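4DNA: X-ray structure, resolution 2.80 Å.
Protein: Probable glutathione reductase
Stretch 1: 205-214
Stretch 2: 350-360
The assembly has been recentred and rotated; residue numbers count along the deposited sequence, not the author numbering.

Stretch 1 (205-214) ILSRFDQDMR
Stretch 2 350-360: EIGTVGITEEE

Two segments of one chain meet over 503 Å² of summed buried surface. Leu206 to Phe209 form a type I turn, closed by Phe209 N to Leu206 O at 2.9 Å, and a helix runs onward from Gln211; in the second segment, strand 351-355 leads through Ile356 and Thr357 into a helix beginning at Glu358. The CA atoms of Asp210 and Thr357 lie 4.7 Å apart, those of Met213 and Ile351 7.0 Å.

Polar contact centres on the two N-cap residues. Asp210 (chi1 t, phi/psi -62/154) accepts from Glu358 N through OD1 at 2.9 Å and 166°, nearly linear, so it serves the first turn of the other helix; its OD2 takes a weak capping bond from Asp212 N at 3.2 Å. Thr357 (chi1 p, -74/161) caps its own helix, OG1 accepting from Glu360 N at 3.2 Å, while Thr357 N donates to Glu360 OE1 at 3.0 Å. Thr357 CG2 also packs 3.6 Å from Asp210 N.

Apolar packing gathers around Ile351 (m, t), whose CD1 lies 3.7 Å from Leu206 CD1 and whose CG2 lies 4.0 Å from SE of selenomethionine Met213 (m, m). Phe209 (chi1 -72°, chi2 67°) has CA-to-CB pointing away, yet its ring returns obliquely, placing CE2 3.9 Å from Thr353 CG2.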

# COMPACT_ATOMS: atom_id res chain seq x y z
N ILE A 205 21.36 13.45 3.80
CA ILE A 205 20.36 13.66 2.74
C ILE A 205 18.95 13.83 3.31
O ILE A 205 18.71 13.44 4.45
CB ILE A 205 20.34 12.52 1.69
CG1 ILE A 205 20.11 11.18 2.37
CG2 ILE A 205 21.63 12.52 0.89
CD1 ILE A 205 19.85 10.05 1.40
N LEU A 206 18.03 14.41 2.54
CA LEU A 206 16.68 14.64 3.02
C LEU A 206 16.69 15.12 4.47
O LEU A 206 16.04 14.52 5.34
CB LEU A 206 15.85 13.36 2.91
CG LEU A 206 15.94 12.61 1.60
CD1 LEU A 206 15.19 11.30 1.71
CD2 LEU A 206 15.36 13.45 0.48
N SER A 207 17.43 16.19 4.72
CA SER A 207 17.65 16.76 6.05
C SER A 207 16.40 17.14 6.85
O SER A 207 16.48 17.30 8.08
CB SER A 207 18.50 18.02 5.89
OG SER A 207 17.83 18.93 5.03
N ARG A 208 15.26 17.31 6.16
CA ARG A 208 13.97 17.64 6.79
C ARG A 208 13.25 16.40 7.30
O ARG A 208 12.27 16.52 8.05
CB ARG A 208 13.06 18.35 5.78
CG ARG A 208 13.47 19.77 5.44
CD ARG A 208 13.06 20.75 6.53
NE ARG A 208 12.64 22.02 5.95
CZ ARG A 208 11.96 22.97 6.60
NH1 ARG A 208 11.62 22.81 7.87
NH2 ARG A 208 11.63 24.09 5.97
N PHE A 209 13.73 15.23 6.89
CA PHE A 209 13.09 13.96 7.20
C PHE A 209 13.56 13.36 8.53
O PHE A 209 14.58 13.78 9.10
CB PHE A 209 13.26 12.99 6.03
CG PHE A 209 12.42 13.37 4.83
CD1 PHE A 209 12.68 14.54 4.10
CD2 PHE A 209 11.34 12.59 4.43
CE1 PHE A 209 11.89 14.89 3.03
CE2 PHE A 209 10.55 12.94 3.36
CZ PHE A 209 10.82 14.09 2.65
N ASP A 210 12.81 12.38 9.02
CA ASP A 210 13.14 11.74 10.29
C ASP A 210 14.52 11.05 10.21
O ASP A 210 14.96 10.69 9.11
CB ASP A 210 12.04 10.76 10.68
CG ASP A 210 12.32 10.05 11.98
OD1 ASP A 210 12.26 10.70 13.05
OD2 ASP A 210 12.61 8.83 11.92
N GLN A 211 15.21 10.89 11.34
CA GLN A 211 16.55 10.31 11.30
C GLN A 211 16.56 8.93 10.67
O GLN A 211 17.37 8.66 9.79
CB GLN A 211 17.28 10.33 12.65
CG GLN A 211 16.55 9.73 13.84
CD GLN A 211 15.99 10.80 14.77
OE1 GLN A 211 15.06 11.56 14.40
NE2 GLN A 211 16.57 10.89 15.98
N ASP A 212 15.65 8.06 11.10
CA ASP A 212 15.52 6.73 10.52
C ASP A 212 15.11 6.72 9.01
O ASP A 212 15.41 5.77 8.29
CB ASP A 212 14.57 5.88 11.37
CG ASP A 212 15.10 5.62 12.76
OD1 ASP A 212 16.17 5.01 12.93
OD2 ASP A 212 14.44 6.02 13.72
N MSE A 213 14.45 7.77 8.53
CA MSE A 213 14.23 7.87 7.09
C MSE A 213 15.54 8.17 6.41
O MSE A 213 15.93 7.46 5.50
CB MSE A 213 13.18 8.90 6.71
CG MSE A 213 11.81 8.64 7.35
SE MSE A 213 11.22 6.79 6.97
CE MSE A 213 11.62 5.70 8.57
N ARG A 214 16.23 9.21 6.86
CA ARG A 214 17.54 9.61 6.32
C ARG A 214 18.59 8.51 6.32
O ARG A 214 19.09 8.10 5.27
CB ARG A 214 18.07 10.81 7.10
CG ARG A 214 17.53 12.14 6.62
CD ARG A 214 17.51 13.23 7.70
NE ARG A 214 18.52 13.10 8.75
CZ ARG A 214 18.28 13.37 10.03
NH1 ARG A 214 17.06 13.74 10.41
NH2 ARG A 214 19.23 13.24 10.95
N GLU A 350 10.97 3.22 -0.97
CA GLU A 350 10.13 4.40 -0.81
C GLU A 350 10.15 4.94 0.60
O GLU A 350 10.34 4.20 1.56
CB GLU A 350 8.68 4.08 -1.11
CG GLU A 350 8.24 4.42 -2.49
CD GLU A 350 6.92 3.75 -2.81
OE1 GLU A 350 5.87 4.32 -2.44
OE2 GLU A 350 6.96 2.64 -3.40
N ILE A 351 9.91 6.24 0.72
CA ILE A 351 9.56 6.84 1.99
C ILE A 351 8.09 7.27 1.92
O ILE A 351 7.57 7.62 0.86
CB ILE A 351 10.56 7.96 2.38
CG1 ILE A 351 11.95 7.34 2.55
CG2 ILE A 351 10.13 8.65 3.66
CD1 ILE A 351 13.11 8.30 2.56
N GLY A 352 7.40 7.15 3.05
CA GLY A 352 6.06 7.69 3.24
C GLY A 352 6.04 8.30 4.62
O GLY A 352 6.52 7.68 5.58
N THR A 353 5.52 9.52 4.75
CA THR A 353 5.64 10.23 6.01
C THR A 353 4.49 11.19 6.27
O THR A 353 4.05 11.88 5.37
CB THR A 353 7.02 10.91 6.16
OG1 THR A 353 7.19 11.37 7.51
CG2 THR A 353 7.19 12.09 5.21
N VAL A 354 4.02 11.19 7.51
CA VAL A 354 2.99 12.09 8.02
C VAL A 354 3.46 12.56 9.37
O VAL A 354 4.11 11.80 10.11
CB VAL A 354 1.67 11.37 8.36
CG1 VAL A 354 0.51 12.34 8.21
CG2 VAL A 354 1.46 10.11 7.54
N GLY A 355 3.10 13.79 9.71
CA GLY A 355 3.39 14.32 11.03
C GLY A 355 4.83 14.71 11.17
O GLY A 355 5.50 14.94 10.18
N ILE A 356 5.30 14.76 12.41
CA ILE A 356 6.59 15.36 12.77
C ILE A 356 7.69 14.34 13.13
O ILE A 356 7.38 13.21 13.54
CB ILE A 356 6.40 16.36 13.93
CG1 ILE A 356 5.81 15.64 15.16
CG2 ILE A 356 5.50 17.51 13.48
CD1 ILE A 356 5.74 16.46 16.43
N THR A 357 8.95 14.72 12.98
CA THR A 357 10.06 13.81 13.24
C THR A 357 10.32 13.55 14.74
O THR A 357 9.90 14.33 15.59
CB THR A 357 11.40 14.29 12.61
OG1 THR A 357 11.98 15.35 13.41
CG2 THR A 357 11.19 14.75 11.18
N GLU A 358 11.02 12.47 15.05
CA GLU A 358 11.41 12.19 16.43
C GLU A 358 12.16 13.36 17.06
O GLU A 358 11.92 13.68 18.22
CB GLU A 358 12.27 10.94 16.52
CG GLU A 358 12.49 10.51 17.95
CD GLU A 358 13.54 9.44 18.07
OE1 GLU A 358 13.67 8.65 17.12
OE2 GLU A 358 14.23 9.38 19.12
N GLU A 359 13.04 14.00 16.31
CA GLU A 359 13.72 15.19 16.81
C GLU A 359 12.77 16.35 17.14
O GLU A 359 12.98 17.05 18.12
CB GLU A 359 14.79 15.65 15.82
CG GLU A 359 15.38 17.02 16.15
CD GLU A 359 16.38 17.50 15.11
OE1 GLU A 359 16.59 16.77 14.10
OE2 GLU A 359 16.96 18.61 15.30
N GLU A 360 11.73 16.54 16.34
CA GLU A 360 10.81 17.64 16.56
C GLU A 360 9.96 17.36 17.80
O GLU A 360 9.76 18.25 18.64
CB GLU A 360 9.86 17.84 15.38
CG GLU A 360 10.48 18.03 14.00
CD GLU A 360 9.41 18.36 12.96
OE1 GLU A 360 9.16 17.54 12.03
OE2 GLU A 360 8.78 19.44 13.11